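Local coordinates for probable transcriptional regulatory protein NarL (Mycobacterium tuberculosis, PDB 3EUL) that probably acts, once phosphorylated by its partner kinase NarS, as a transcription regulator of aerobic nitrate metabolism, this chain being its signal receiver domain, at residues A[15-20]-A[39-45]; A[48-54]-A[71-75]; A[90-94]-A[132-136]. One frame throughout, in Å; residues are numbered along the deposited sequence.

Contact 1: residues A[15-20]-A[39-45]; sequences KVRVVV and GSVNVVG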
# COMPACT_ATOMS: atom_id res chain seq x y z
N LYS A 15 5.80 -8.97 13.86
CA LYS A 15 5.83 -8.64 12.43
C LYS A 15 4.90 -7.46 12.11
O LYS A 15 3.81 -7.36 12.63
CB LYS A 15 5.45 -9.83 11.58
CG LYS A 15 6.52 -10.90 11.49
CD LYS A 15 5.95 -12.12 10.84
CE LYS A 15 6.96 -13.22 10.77
NZ LYS A 15 6.69 -14.02 9.57
N VAL A 16 5.38 -6.57 11.27
CA VAL A 16 4.55 -5.49 10.72
C VAL A 16 3.44 -6.10 9.91
O VAL A 16 3.68 -7.00 9.11
CB VAL A 16 5.42 -4.58 9.81
CG1 VAL A 16 4.56 -3.61 8.94
CG2 VAL A 16 6.41 -3.80 10.66
N ARG A 17 2.21 -5.64 10.12
CA ARG A 17 1.04 -6.21 9.46
C ARG A 17 0.67 -5.35 8.23
O ARG A 17 0.56 -4.13 8.34
CB ARG A 17 -0.13 -6.35 10.45
CG ARG A 17 0.23 -7.26 11.63
CD ARG A 17 -0.72 -7.11 12.81
NE ARG A 17 -2.06 -7.47 12.38
CZ ARG A 17 -3.07 -6.63 12.15
NH1 ARG A 17 -2.99 -5.33 12.40
NH2 ARG A 17 -4.22 -7.14 11.73
N VAL A 18 0.48 -6.00 7.08
CA VAL A 18 0.24 -5.31 5.80
C VAL A 18 -0.94 -5.83 5.00
O VAL A 18 -1.18 -7.04 4.93
CB VAL A 18 1.53 -5.41 4.93
CG1 VAL A 18 1.34 -4.76 3.57
CG2 VAL A 18 2.71 -4.79 5.74
N VAL A 19 -1.69 -4.90 4.38
CA VAL A 19 -2.62 -5.24 3.31
C VAL A 19 -1.98 -4.81 1.98
O VAL A 19 -1.47 -3.68 1.86
CB VAL A 19 -4.01 -4.55 3.51
CG1 VAL A 19 -4.89 -4.63 2.22
CG2 VAL A 19 -4.76 -5.16 4.72
N VAL A 20 -1.99 -5.72 0.99
CA VAL A 20 -1.49 -5.48 -0.36
C VAL A 20 -2.65 -5.44 -1.36
O VAL A 20 -3.56 -6.30 -1.31
CB VAL A 20 -0.44 -6.55 -0.81
CG1 VAL A 20 -0.02 -6.31 -2.29
CG2 VAL A 20 0.78 -6.59 0.12
N GLY A 39 10.73 -12.22 6.47
CA GLY A 39 10.64 -12.65 7.88
C GLY A 39 10.12 -11.56 8.82
O GLY A 39 9.89 -11.84 10.00
N SER A 40 9.89 -10.34 8.32
CA SER A 40 9.50 -9.19 9.18
C SER A 40 8.09 -8.64 8.92
O SER A 40 7.68 -7.63 9.53
CB SER A 40 10.52 -8.07 8.99
OG SER A 40 11.77 -8.43 9.56
N VAL A 41 7.35 -9.29 8.03
CA VAL A 41 6.07 -8.78 7.56
C VAL A 41 5.04 -9.91 7.49
O VAL A 41 5.29 -11.01 6.97
CB VAL A 41 6.17 -8.08 6.17
CG1 VAL A 41 4.78 -7.56 5.71
CG2 VAL A 41 7.22 -6.93 6.15
N ASN A 42 3.88 -9.61 8.04
CA ASN A 42 2.71 -10.45 7.97
C ASN A 42 1.68 -9.75 7.05
O ASN A 42 1.09 -8.74 7.39
CB ASN A 42 2.17 -10.63 9.39
CG ASN A 42 0.89 -11.48 9.46
OD1 ASN A 42 0.46 -12.15 8.49
ND2 ASN A 42 0.28 -11.45 10.64
N VAL A 43 1.49 -10.34 5.88
CA VAL A 43 0.47 -9.90 4.96
C VAL A 43 -0.85 -10.47 5.46
O VAL A 43 -1.07 -11.70 5.50
CB VAL A 43 0.82 -10.32 3.51
CG1 VAL A 43 -0.31 -9.91 2.51
CG2 VAL A 43 2.15 -9.64 3.07
N VAL A 44 -1.71 -9.58 5.92
CA VAL A 44 -2.95 -9.99 6.54
C VAL A 44 -4.12 -9.96 5.60
O VAL A 44 -5.15 -10.52 5.91
CB VAL A 44 -3.25 -9.17 7.80
CG1 VAL A 44 -2.18 -9.45 8.85
CG2 VAL A 44 -3.40 -7.69 7.49
N GLY A 45 -3.94 -9.36 4.43
CA GLY A 45 -5.01 -9.30 3.44
C GLY A 45 -4.51 -8.84 2.10
O GLY A 45 -3.56 -8.08 2.03
O HOH W 1 7.60 -12.39 7.09
O HOH W 2 4.26 -14.02 7.53
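V18 and V41 meet through one methyl each: CG2 of V18 lies 3.5 Å from CG1 of V41, tight for two carbons. The backbone pairing around it is parallel: the amide of N42 donates to V16 O over 2.8 Å at 169°, and V18 N returns a bond to N42 O, with V16 beside V41 and V18 beside V43. V18 O then accepts from V44 N at 2.8 Å, but V20 N bonds to G45 O; the register slips by one residue, a beta bulge in which V44 is the extra residue. With its CG1 anti to the carbonyl carbon (chi1 -64°), V44 brings that methyl to 4.0 Å from R17 CB and its CG2 to 4.0 Å from V19 CG2. At the N-terminal end of the pair, the aliphatic chain of K15 runs alongside G39 and S40, and two waters join K15 NZ to V41 O. Further out, R17 bonds H60 O through NH2 and the D63 carboxylate through its backbone N, while L35 of helix 25-38 packs on V18, V20 and V41. Strand 16-21, helix 25-38 and strand 41-47 thus form the first beta-alpha-beta crossover of the CheY-like receiver fold.

Contact 2: residues A[48-54]-A[71-75]; sequences DDGAAAL and MPGMD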
# COMPACT_ATOMS: atom_id res chain seq x y z
N ASP A 48 -7.82 -6.97 -5.02
CA ASP A 48 -7.60 -6.56 -6.39
C ASP A 48 -8.47 -5.40 -6.81
O ASP A 48 -8.47 -5.04 -7.98
CB ASP A 48 -7.72 -7.75 -7.36
CG ASP A 48 -8.86 -8.66 -7.01
OD1 ASP A 48 -10.03 -8.21 -7.10
OD2 ASP A 48 -8.59 -9.83 -6.63
N ASP A 49 -9.19 -4.79 -5.88
CA ASP A 49 -9.84 -3.52 -6.18
C ASP A 49 -9.90 -2.61 -4.96
O ASP A 49 -9.68 -3.06 -3.83
CB ASP A 49 -11.21 -3.73 -6.79
CG ASP A 49 -12.20 -4.26 -5.82
OD1 ASP A 49 -12.91 -3.44 -5.20
OD2 ASP A 49 -12.27 -5.50 -5.68
N GLY A 50 -10.13 -1.33 -5.20
CA GLY A 50 -9.88 -0.35 -4.15
C GLY A 50 -10.88 -0.44 -3.01
O GLY A 50 -10.55 -0.16 -1.87
N ALA A 51 -12.13 -0.76 -3.33
CA ALA A 51 -13.19 -0.74 -2.31
C ALA A 51 -12.94 -1.90 -1.35
O ALA A 51 -13.15 -1.78 -0.14
CB ALA A 51 -14.57 -0.83 -2.94
N ALA A 52 -12.48 -3.01 -1.91
CA ALA A 52 -12.12 -4.17 -1.15
C ALA A 52 -10.88 -3.92 -0.27
O ALA A 52 -10.79 -4.41 0.85
CB ALA A 52 -11.87 -5.38 -2.12
N ALA A 53 -9.90 -3.21 -0.82
CA ALA A 53 -8.72 -2.78 -0.08
C ALA A 53 -9.12 -1.93 1.11
O ALA A 53 -8.63 -2.10 2.23
CB ALA A 53 -7.78 -1.97 -1.02
N LEU A 54 -10.03 -1.01 0.89
CA LEU A 54 -10.50 -0.17 2.00
C LEU A 54 -11.21 -0.99 3.10
O LEU A 54 -11.00 -0.77 4.30
CB LEU A 54 -11.41 0.91 1.45
CG LEU A 54 -12.00 1.83 2.51
CD1 LEU A 54 -10.93 2.55 3.28
CD2 LEU A 54 -12.97 2.81 1.86
N MET A 71 -5.86 1.07 -8.69
CA MET A 71 -6.78 -0.02 -8.39
C MET A 71 -8.13 0.31 -9.01
O MET A 71 -8.53 1.46 -9.00
CB MET A 71 -6.90 -0.19 -6.92
CG MET A 71 -5.70 -0.96 -6.35
SD MET A 71 -5.91 -1.06 -4.62
CE MET A 71 -6.31 0.65 -4.26
N PRO A 72 -8.85 -0.70 -9.53
CA PRO A 72 -10.20 -0.44 -10.01
C PRO A 72 -11.18 -0.06 -8.89
O PRO A 72 -10.97 -0.41 -7.71
CB PRO A 72 -10.63 -1.76 -10.66
CG PRO A 72 -9.41 -2.63 -10.67
CD PRO A 72 -8.50 -2.13 -9.64
N GLY A 73 -12.20 0.70 -9.26
CA GLY A 73 -13.35 1.02 -8.40
C GLY A 73 -13.10 2.18 -7.46
O GLY A 73 -13.96 3.01 -7.22
N MET A 74 -11.91 2.22 -6.92
CA MET A 74 -11.52 3.30 -6.04
C MET A 74 -10.01 3.29 -6.06
O MET A 74 -9.40 2.27 -5.77
CB MET A 74 -12.11 3.02 -4.67
CG MET A 74 -11.73 3.94 -3.59
SD MET A 74 -12.59 3.45 -2.07
CE MET A 74 -11.97 4.77 -1.07
N ASP A 75 -9.40 4.36 -6.55
CA ASP A 75 -7.98 4.36 -6.78
C ASP A 75 -7.22 4.49 -5.47
O ASP A 75 -7.84 4.72 -4.42
CB ASP A 75 -7.55 5.42 -7.83
CG ASP A 75 -7.63 6.86 -7.35
OD1 ASP A 75 -7.17 7.22 -6.24
OD2 ASP A 75 -8.08 7.68 -8.20
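M74 lays its side chain along the first turn of helix 50-60, its CB 4.0 Å from A51 N and its methyl CE 3.7 Å from L54 CD2. The chain reaches that far because it is fully extended: CG is anti to the backbone N (chi1 174°), and both later torsions are also extended. It meets the leucine at a slant, and A82 of helix 76-85 touches both side chains, so the pair lies where helix 50-60 meets helix 76-85.

M71 approaches the same turn from another direction. Its chain bends at the last torsion (chi3 -48°), which carries CE to 3.7 Å from G50 CA, while SD lies 4.2 Å from A53 CB. The ring of P72 rests against the backbone of D48, its CD 3.4 Å from D48 O.

Between the methionines the backbones come very close. G50 N donates to P72 O over 2.8 Å, with 176° at the hydrogen and the donor nearly on the line of the C=O bond. With no side chain in the way, G50 CA approaches M74 O at 3.1 Å in a CA-H...O contact.

P72 O also takes a weak bond from M74 N, which closes the turn through G73, where phi is positive. This loop follows strand 64-68 of the CheY-like receiver fold, which ends at D68, by similarity the phosphorylated aspartate and unmodified here. At the N-cap of the helix, OD1 of D49 accepts weak bonds from A51 N and A52 N. The work of binding the first-turn amides is therefore divided: the aspartate serves those of A51 and A52, weakly, whereas that of G50 is satisfied by the loop. Such an arrangement implies that this loop is fixed to the helix start by one straight polar bond, with methionine packing around it.

Contact 3: residues A[90-94]-A[132-136]; sequences TRVLL and CAKGR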
# COMPACT_ATOMS: atom_id res chain seq x y z
N THR A 90 -3.70 3.18 9.94
CA THR A 90 -2.96 2.64 8.81
C THR A 90 -2.27 3.69 7.95
O THR A 90 -2.90 4.65 7.55
CB THR A 90 -3.92 1.85 7.92
OG1 THR A 90 -4.51 0.82 8.73
CG2 THR A 90 -3.15 1.23 6.75
N ARG A 91 -1.00 3.46 7.60
CA ARG A 91 -0.31 4.31 6.62
C ARG A 91 -0.45 3.71 5.26
O ARG A 91 -0.20 2.52 5.09
CB ARG A 91 1.15 4.44 6.99
CG ARG A 91 1.28 5.30 8.22
CD ARG A 91 2.67 5.41 8.75
NE ARG A 91 3.67 6.06 7.88
CZ ARG A 91 3.69 7.32 7.43
NH1 ARG A 91 2.69 8.17 7.63
NH2 ARG A 91 4.73 7.72 6.70
N VAL A 92 -0.89 4.50 4.29
CA VAL A 92 -1.13 3.99 2.94
C VAL A 92 0.04 4.39 2.01
O VAL A 92 0.22 5.58 1.68
CB VAL A 92 -2.46 4.47 2.38
CG1 VAL A 92 -2.62 4.02 0.92
CG2 VAL A 92 -3.63 3.94 3.27
N LEU A 93 0.80 3.39 1.59
CA LEU A 93 1.94 3.55 0.69
C LEU A 93 1.46 3.19 -0.70
O LEU A 93 0.90 2.12 -0.91
CB LEU A 93 3.07 2.64 1.18
CG LEU A 93 4.51 2.83 0.78
CD1 LEU A 93 5.06 4.23 1.06
CD2 LEU A 93 5.34 1.76 1.49
N LEU A 94 1.60 4.10 -1.66
CA LEU A 94 1.16 3.79 -3.03
C LEU A 94 2.35 3.36 -3.88
O LEU A 94 3.50 3.75 -3.65
CB LEU A 94 0.42 4.97 -3.70
CG LEU A 94 -0.85 5.49 -3.02
CD1 LEU A 94 -1.45 6.74 -3.75
CD2 LEU A 94 -1.91 4.37 -2.79
N CYS A 132 8.03 2.90 6.57
CA CYS A 132 6.72 3.51 6.66
C CYS A 132 6.04 3.13 7.97
O CYS A 132 5.53 4.00 8.68
CB CYS A 132 5.90 3.07 5.45
SG CYS A 132 4.27 3.83 5.31
N ALA A 133 6.07 1.86 8.31
CA ALA A 133 5.51 1.40 9.59
C ALA A 133 6.20 2.07 10.80
O ALA A 133 5.56 2.29 11.83
CB ALA A 133 5.65 -0.10 9.69
N LYS A 134 7.49 2.36 10.67
CA LYS A 134 8.28 2.95 11.75
C LYS A 134 8.07 4.45 11.91
O LYS A 134 8.31 5.00 13.00
CB LYS A 134 9.78 2.77 11.48
CG LYS A 134 10.38 1.46 11.97
CD LYS A 134 11.90 1.53 11.96
CE LYS A 134 12.49 1.60 10.54
NZ LYS A 134 12.36 0.30 9.80
N GLY A 135 7.68 5.12 10.84
CA GLY A 135 7.95 6.57 10.74
C GLY A 135 7.59 7.11 9.37
O GLY A 135 6.40 7.33 9.09
N ARG A 136 8.60 7.41 8.55
CA ARG A 136 8.50 7.44 7.08
C ARG A 136 9.84 6.88 6.63
O ARG A 136 10.83 6.97 7.36
CB ARG A 136 8.31 8.87 6.52
CG ARG A 136 8.67 9.06 5.01
CD ARG A 136 8.00 8.01 4.09
NE ARG A 136 8.35 8.20 2.67
CZ ARG A 136 8.23 7.28 1.71
NH1 ARG A 136 7.78 6.06 1.97
NH2 ARG A 136 8.58 7.58 0.46
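R91 leaves its strand with CG anti to the carbonyl carbon and turns sharply at chi3 (63°), a bend that swings NE round to the last turn of helix 122-134. There NE donates to C132 O over 2.9 Å. The bond is far from straight, 130° at the hydrogen, and the donor stands above the carbonyl plane. The acceptor is itself near the edge of the guanidinium. G135 N reaches C132 O from the opposite face of that carbonyl, so two donors hold the oxygen, one of them from the turn that ends the helix.

G135 O lies over one face of the R91 guanidinium, 2.9 Å from NH2, but the angle is too poor for a hydrogen bond. The sulfur of C132, anti to its own backbone N, lies inside the bend of R91, with SG 3.5 Å from R91 NE and 3.6 Å from R91 CB.

In the receiver fold these elements are the fourth strand of the parallel sheet and the C-terminal helix that packs against one of its faces. R91 and L93, two residues apart, both direct their side chains to that helix, whereas V92 between them faces helix 76-85 through A80 and V83. A113, in the loop before strand 114-117, lies against R91 and C132 alike.

Further along the strand, L93 CD2 packs on C132 CB at 4.2 Å, and its other methyl, CD1, comes to 3.4 Å from R136 NH1. R136 crosses R91 at about a right angle, their guanidinium planes 61° apart. The two like charges do not touch, since R91 NH2 stays 5.4 Å from R136 NE; the nearer approach is of the aliphatic R136 CB to R91 NH2.

From the N terminus, contact 1 closes first: residues 39-45 return beside 15-20 after helix 25-38, pairing the edge strand 41-47 with strand 16-21. Contact 2 opens just past it in sequence, where the same edge strand runs into helix 50-60, and closes when the loop after strand 64-68 comes back to that helix's start. Contact 3 spans the longest loop, from strand 91-96 to the end of helix 122-134. The three follow in series, neither nested nor crossed. Contacts 1 and 3 reach the same sheet and touch through V16 CG1 and A133 CB, 3.8 Å apart; contacts 2 and 3 lie on opposite sides of the chain's centre, their own centres about 18 Å apart.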